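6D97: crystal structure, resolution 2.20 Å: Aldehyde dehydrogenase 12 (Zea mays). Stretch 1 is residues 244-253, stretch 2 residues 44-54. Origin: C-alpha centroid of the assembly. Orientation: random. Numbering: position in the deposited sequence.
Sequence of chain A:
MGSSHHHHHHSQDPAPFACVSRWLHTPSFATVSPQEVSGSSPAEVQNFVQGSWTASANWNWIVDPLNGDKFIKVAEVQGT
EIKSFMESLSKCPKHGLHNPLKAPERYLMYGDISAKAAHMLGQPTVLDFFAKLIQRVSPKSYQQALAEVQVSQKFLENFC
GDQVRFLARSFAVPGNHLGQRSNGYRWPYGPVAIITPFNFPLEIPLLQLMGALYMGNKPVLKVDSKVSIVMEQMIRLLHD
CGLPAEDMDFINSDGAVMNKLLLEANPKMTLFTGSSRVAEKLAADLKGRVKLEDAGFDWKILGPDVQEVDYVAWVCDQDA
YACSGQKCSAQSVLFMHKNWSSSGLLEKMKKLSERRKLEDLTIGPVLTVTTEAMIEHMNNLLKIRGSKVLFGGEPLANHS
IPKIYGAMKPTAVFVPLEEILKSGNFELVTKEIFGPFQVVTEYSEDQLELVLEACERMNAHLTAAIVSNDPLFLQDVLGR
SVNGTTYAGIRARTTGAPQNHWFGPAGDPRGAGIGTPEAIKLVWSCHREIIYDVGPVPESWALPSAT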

ATOM      1  N   PRO A 244      -9.853  10.021 -27.752  1.00 25.28           N
ATOM      2  CA  PRO A 244     -11.003   9.756 -28.623  1.00 25.60           C
ATOM      3  C   PRO A 244     -12.000  10.903 -28.605  1.00 30.29           C
ATOM      4  O   PRO A 244     -12.263  11.509 -27.563  1.00 29.61           O
ATOM      5  CB  PRO A 244     -11.605   8.475 -28.035  1.00 24.31           C
ATOM      6  CG  PRO A 244     -10.475   7.831 -27.313  1.00 26.52           C
ATOM      7  CD  PRO A 244      -9.667   8.959 -26.749  1.00 22.76           C
ATOM      8  N   ALA A 245     -12.548  11.199 -29.785  1.00 24.76           N
ATOM      9  CA  ALA A 245     -13.510  12.285 -29.918  1.00 25.26           C
ATOM     10  C   ALA A 245     -14.668  12.131 -28.941  1.00 27.75           C
ATOM     11  O   ALA A 245     -15.140  13.116 -28.361  1.00 27.31           O
ATOM     12  CB  ALA A 245     -14.029  12.348 -31.356  1.00 26.82           C
ATOM     13  N   GLU A 246     -15.126  10.897 -28.724  1.00 27.92           N
ATOM     14  CA  GLU A 246     -16.335  10.671 -27.944  1.00 34.58           C
ATOM     15  C   GLU A 246     -16.087  10.595 -26.445  1.00 34.47           C
ATOM     16  O   GLU A 246     -17.052  10.458 -25.688  1.00 39.27           O
ATOM     17  CB  GLU A 246     -17.022   9.380 -28.405  1.00 35.95           C
ATOM     18  N   ASP A 247     -14.833  10.686 -25.994  1.00 31.71           N
ATOM     19  CA  ASP A 247     -14.525  10.442 -24.590  1.00 32.10           C
ATOM     20  C   ASP A 247     -14.771  11.649 -23.690  1.00 28.65           C
ATOM     21  O   ASP A 247     -14.907  11.472 -22.474  1.00 36.51           O
ATOM     22  CB  ASP A 247     -13.074   9.976 -24.437  1.00 33.63           C
ATOM     23  CG  ASP A 247     -12.915   8.487 -24.674  1.00 25.53           C
ATOM     24  OD1 ASP A 247     -13.822   7.888 -25.286  1.00 33.18           O
ATOM     25  OD2 ASP A 247     -11.891   7.913 -24.243  1.00 29.24           O
ATOM     26  N   MET A 248     -14.834  12.863 -24.236  1.00 30.55           N
ATOM     27  CA  MET A 248     -15.069  14.024 -23.387  1.00 33.61           C
ATOM     28  C   MET A 248     -15.762  15.125 -24.175  1.00 34.31           C
ATOM     29  O   MET A 248     -15.748  15.147 -25.410  1.00 34.76           O
ATOM     30  CB  MET A 248     -13.764  14.552 -22.770  1.00 24.24           C
ATOM     31  CG  MET A 248     -12.782  15.191 -23.753  1.00 27.17           C
ATOM     32  SD  MET A 248     -13.045  16.952 -24.082  1.00 35.66           S
ATOM     33  CE  MET A 248     -12.685  17.673 -22.484  1.00 21.42           C
ATOM     34  N   ASP A 249     -16.361  16.053 -23.431  1.00 30.97           N
ATOM     35  CA  ASP A 249     -17.002  17.232 -23.989  1.00 26.93           C
ATOM     36  C   ASP A 249     -16.409  18.485 -23.357  1.00 28.54           C
ATOM     37  O   ASP A 249     -15.875  18.453 -22.246  1.00 26.26           O
ATOM     38  CB  ASP A 249     -18.516  17.206 -23.767  1.00 31.35           C
ATOM     39  CG  ASP A 249     -19.177  16.033 -24.446  1.00 35.77           C
ATOM     40  OD1 ASP A 249     -18.927  15.818 -25.649  1.00 39.21           O
ATOM     41  OD2 ASP A 249     -19.938  15.315 -23.771  1.00 36.27           O
ATOM     42  N   PHE A 250     -16.538  19.598 -24.075  1.00 27.93           N
ATOM     43  CA  PHE A 250     -15.981  20.882 -23.663  1.00 23.97           C
ATOM     44  C   PHE A 250     -17.067  21.934 -23.828  1.00 28.83           C
ATOM     45  O   PHE A 250     -17.520  22.179 -24.950  1.00 27.00           O
ATOM     46  CB  PHE A 250     -14.750  21.214 -24.514  1.00 31.87           C
ATOM     47  CG  PHE A 250     -13.997  22.437 -24.074  1.00 30.15           C
ATOM     48  CD1 PHE A 250     -13.489  22.539 -22.787  1.00 23.87           C
ATOM     49  CD2 PHE A 250     -13.757  23.466 -24.972  1.00 29.95           C
ATOM     50  CE1 PHE A 250     -12.776  23.662 -22.398  1.00 29.53           C
ATOM     51  CE2 PHE A 250     -13.050  24.590 -24.593  1.00 31.97           C
ATOM     52  CZ  PHE A 250     -12.556  24.690 -23.304  1.00 35.28           C
ATOM     53  N   ILE A 251     -17.505  22.539 -22.726  1.00 27.23           N
ATOM     54  CA  ILE A 251     -18.595  23.509 -22.758  1.00 25.42           C
ATOM     55  C   ILE A 251     -18.082  24.852 -22.255  1.00 28.61           C
ATOM     56  O   ILE A 251     -17.335  24.915 -21.271  1.00 25.34           O
ATOM     57  CB  ILE A 251     -19.814  23.036 -21.939  1.00 25.44           C
ATOM     58  CG1 ILE A 251     -20.952  24.058 -22.046  1.00 26.42           C
ATOM     59  CG2 ILE A 251     -19.442  22.794 -20.483  1.00 24.50           C
ATOM     60  CD1 ILE A 251     -22.297  23.550 -21.556  1.00 30.18           C
ATOM     61  N   ASN A 252     -18.463  25.921 -22.947  1.00 26.32           N
ATOM     62  CA  ASN A 252     -18.225  27.285 -22.503  1.00 29.80           C
ATOM     63  C   ASN A 252     -19.571  27.923 -22.185  1.00 29.01           C
ATOM     64  O   ASN A 252     -20.503  27.840 -22.992  1.00 28.11           O
ATOM     65  CB  ASN A 252     -17.489  28.103 -23.569  1.00 35.51           C
ATOM     66  CG  ASN A 252     -16.143  27.509 -23.954  1.00 31.11           C
ATOM     67  OD1 ASN A 252     -15.112  27.854 -23.382  1.00 36.84           O
ATOM     68  ND2 ASN A 252     -16.148  26.638 -24.955  1.00 33.84           N
ATOM     69  N   SER A 253     -19.675  28.538 -21.012  1.00 31.35           N
ATOM     70  CA  SER A 253     -20.927  29.154 -20.589  1.00 38.40           C
ATOM     71  C   SER A 253     -20.654  29.995 -19.353  1.00 28.95           C
ATOM     72  O   SER A 253     -19.579  29.919 -18.751  1.00 31.61           O
ATOM     73  CB  SER A 253     -22.007  28.108 -20.291  1.00 31.62           C
ATOM     74  OG  SER A 253     -21.694  27.370 -19.122  1.00 32.51           O
TER
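Stretch 2 (44-54) EVQNFVQGSWT

Stretch 2 runs as strand 44-45, strand 47-49, a type I' turn from Val 49 to Ser 52, and strand 52-54. The hairpin is closed by backbone bonds from Asn 47 N to Thr 54 O and from Thr 54 N to Asn 47 O, both 2.8 Å. Strand 47-49 lies antiparallel to the strand at 249-251, with axes 4.5 Å apart at closest approach and a signed crossing angle of -143°. Register rests on a single bridge, Phe 250 with Phe 48, CA to CA 4.7 Å. It satisfies both backbones: Phe 250 N donates to Phe 48 O (2.6 Å, 166°), and Phe 48 N to Phe 250 O (2.9 Å, 155°).

Beyond the bridge, side chains take over. Asn 47 OD1 accepts from Asn 252 N (2.7 Å, 147°) and from Asn 252 ND2 (2.9 Å, 160°); Asn 252 ND2 also reaches Gln 46 O at 3.3 Å, but the 125° angle makes that bond weak. At the turn, Asp 249 OD1 accepts from Gln 50 N (3.2 Å, 143°). Water 1 sits nearby, 2.8 Å from Ala 245 O, and its 2.9 Å bond from Gly 51 N is weak.

Apolar contacts lie to one side of this network: Ala 245 CB lies 4.0 Å from Phe 48 CZ, and Phe 250 CD2 lies 4.2 Å from Trp 53 CZ3.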

ATOM      1  N   GLU A  44     -11.284  32.853 -31.702  1.00 39.76           N
ATOM      2  CA  GLU A  44     -12.541  32.304 -31.221  1.00 39.82           C
ATOM      3  C   GLU A  44     -12.293  31.007 -30.466  1.00 41.38           C
ATOM      4  O   GLU A  44     -11.346  30.268 -30.754  1.00 35.81           O
ATOM      5  CB  GLU A  44     -13.541  32.068 -32.362  1.00 46.38           C
ATOM      6  CG  GLU A  44     -13.091  31.114 -33.452  1.00 50.65           C
ATOM      7  CD  GLU A  44     -14.221  30.773 -34.412  1.00 60.83           C
ATOM      8  OE1 GLU A  44     -14.707  29.620 -34.378  1.00 57.71           O
ATOM      9  OE2 GLU A  44     -14.634  31.667 -35.187  1.00 61.77           O
ATOM     10  N   VAL A  45     -13.150  30.755 -29.481  1.00 41.37           N
ATOM     11  CA  VAL A  45     -13.115  29.541 -28.675  1.00 33.17           C
ATOM     12  C   VAL A  45     -14.416  28.791 -28.904  1.00 35.45           C
ATOM     13  O   VAL A  45     -15.502  29.364 -28.763  1.00 33.01           O
ATOM     14  CB  VAL A  45     -12.926  29.853 -27.180  1.00 29.81           C
ATOM     15  CG1 VAL A  45     -12.867  28.562 -26.370  1.00 28.72           C
ATOM     16  CG2 VAL A  45     -11.679  30.678 -26.981  1.00 28.12           C
ATOM     17  N   GLN A  46     -14.306  27.519 -29.256  1.00 37.08           N
ATOM     18  CA  GLN A  46     -15.466  26.705 -29.574  1.00 29.42           C
ATOM     19  C   GLN A  46     -15.702  25.664 -28.493  1.00 28.37           C
ATOM     20  O   GLN A  46     -14.840  25.379 -27.657  1.00 32.14           O
ATOM     21  CB  GLN A  46     -15.294  26.020 -30.933  1.00 30.08           C
ATOM     22  CG  GLN A  46     -15.104  26.985 -32.089  1.00 45.38           C
ATOM     23  CD  GLN A  46     -14.905  26.276 -33.407  1.00 53.98           C
ATOM     24  OE1 GLN A  46     -13.778  25.971 -33.795  1.00 54.59           O
ATOM     25  NE2 GLN A  46     -16.002  25.996 -34.100  1.00 52.14           N
ATOM     26  N   ASN A  47     -16.897  25.096 -28.530  1.00 32.00           N
ATOM     27  CA  ASN A  47     -17.219  23.941 -27.715  1.00 35.28           C
ATOM     28  C   ASN A  47     -16.880  22.665 -28.475  1.00 27.79           C
ATOM     29  O   ASN A  47     -16.739  22.660 -29.699  1.00 34.40           O
ATOM     30  CB  ASN A  47     -18.699  23.946 -27.327  1.00 30.60           C
ATOM     31  CG  ASN A  47     -19.150  25.283 -26.769  1.00 29.12           C
ATOM     32  OD1 ASN A  47     -18.820  25.642 -25.636  1.00 27.87           O
ATOM     33  ND2 ASN A  47     -19.910  26.033 -27.566  1.00 29.75           N
ATOM     34  N   PHE A  48     -16.743  21.576 -27.727  1.00 26.90           N
ATOM     35  CA  PHE A  48     -16.594  20.247 -28.298  1.00 28.76           C
ATOM     36  C   PHE A  48     -17.632  19.346 -27.653  1.00 29.95           C
ATOM     37  O   PHE A  48     -17.630  19.173 -26.429  1.00 32.60           O
ATOM     38  CB  PHE A  48     -15.184  19.696 -28.071  1.00 30.36           C
ATOM     39  CG  PHE A  48     -14.872  18.473 -28.880  1.00 28.69           C
ATOM     40  CD1 PHE A  48     -14.460  18.589 -30.197  1.00 36.17           C
ATOM     41  CD2 PHE A  48     -14.975  17.211 -28.323  1.00 27.98           C
ATOM     42  CE1 PHE A  48     -14.163  17.471 -30.942  1.00 31.62           C
ATOM     43  CE2 PHE A  48     -14.679  16.089 -29.065  1.00 26.83           C
ATOM     44  CZ  PHE A  48     -14.276  16.219 -30.377  1.00 29.02           C
ATOM     45  N   VAL A  49     -18.519  18.782 -28.467  1.00 31.42           N
ATOM     46  CA  VAL A  49     -19.593  17.940 -27.958  1.00 28.37           C
ATOM     47  C   VAL A  49     -19.973  16.942 -29.038  1.00 37.87           C
ATOM     48  O   VAL A  49     -19.965  17.260 -30.232  1.00 28.95           O
ATOM     49  CB  VAL A  49     -20.805  18.784 -27.506  1.00 36.17           C
ATOM     50  CG1 VAL A  49     -21.488  19.431 -28.702  1.00 29.19           C
ATOM     51  CG2 VAL A  49     -21.788  17.938 -26.723  1.00 27.68           C
ATOM     52  N   GLN A  50     -20.285  15.724 -28.600  1.00 31.53           N
ATOM     53  CA  GLN A  50     -20.661  14.625 -29.484  1.00 30.60           C
ATOM     54  C   GLN A  50     -19.637  14.428 -30.600  1.00 41.18           C
ATOM     55  O   GLN A  50     -19.986  14.070 -31.727  1.00 38.57           O
ATOM     56  CB  GLN A  50     -22.068  14.838 -30.050  1.00 39.03           C
ATOM     57  CG  GLN A  50     -23.042  15.425 -29.034  1.00 51.65           C
ATOM     58  CD  GLN A  50     -24.358  14.684 -28.990  1.00 55.58           C
ATOM     59  OE1 GLN A  50     -24.407  13.506 -28.634  1.00 61.16           O
ATOM     60  NE2 GLN A  50     -25.434  15.367 -29.356  1.00 58.94           N
ATOM     61  N   GLY A  51     -18.364  14.679 -30.293  1.00 38.29           N
ATOM     62  CA  GLY A  51     -17.266  14.342 -31.176  1.00 41.32           C
ATOM     63  C   GLY A  51     -16.845  15.389 -32.185  1.00 40.10           C
ATOM     64  O   GLY A  51     -16.033  15.075 -33.062  1.00 45.65           O
ATOM     65  N   SER A  52     -17.349  16.618 -32.099  1.00 35.49           N
ATOM     66  CA  SER A  52     -16.951  17.622 -33.078  1.00 34.08           C
ATOM     67  C   SER A  52     -16.920  19.004 -32.443  1.00 38.65           C
ATOM     68  O   SER A  52     -17.604  19.281 -31.454  1.00 36.45           O
ATOM     69  CB  SER A  52     -17.876  17.614 -34.304  1.00 36.80           C
ATOM     70  OG  SER A  52     -19.241  17.625 -33.929  1.00 48.31           O
ATOM     71  N   TRP A  53     -16.090  19.864 -33.028  1.00 39.67           N
ATOM     72  CA  TRP A  53     -16.029  21.260 -32.622  1.00 36.45           C
ATOM     73  C   TRP A  53     -17.258  22.006 -33.123  1.00 38.20           C
ATOM     74  O   TRP A  53     -17.667  21.859 -34.278  1.00 34.72           O
ATOM     75  CB  TRP A  53     -14.752  21.905 -33.158  1.00 30.22           C
ATOM     76  CG  TRP A  53     -13.518  21.386 -32.476  1.00 29.11           C
ATOM     77  CD1 TRP A  53     -12.619  20.481 -32.967  1.00 28.98           C
ATOM     78  CD2 TRP A  53     -13.062  21.731 -31.165  1.00 28.06           C
ATOM     79  NE1 TRP A  53     -11.630  20.249 -32.040  1.00 27.91           N
ATOM     80  CE2 TRP A  53     -11.880  21.005 -30.925  1.00 32.24           C
ATOM     81  CE3 TRP A  53     -13.542  22.586 -30.170  1.00 27.78           C
ATOM     82  CZ2 TRP A  53     -11.169  21.113 -29.732  1.00 34.53           C
ATOM     83  CZ3 TRP A  53     -12.841  22.687 -28.988  1.00 26.71           C
ATOM     84  CH2 TRP A  53     -11.665  21.959 -28.779  1.00 30.56           C
ATOM     85  N   THR A  54     -17.838  22.824 -32.247  1.00 37.41           N
ATOM     86  CA  THR A  54     -19.139  23.418 -32.504  1.00 41.60           C
ATOM     87  C   THR A  54     -19.224  24.777 -31.827  1.00 41.52           C
ATOM     88  O   THR A  54     -18.651  24.992 -30.755  1.00 37.76           O
ATOM     89  CB  THR A  54     -20.262  22.509 -31.997  1.00 44.07           C
ATOM     90  OG1 THR A  54     -21.501  23.228 -31.974  1.00 51.29           O
ATOM     91  CG2 THR A  54     -19.937  22.019 -30.595  1.00 48.25           C
TER
HETATM   92  O   HOH W   1     -17.632  14.202 -27.556  1.00 31.50           O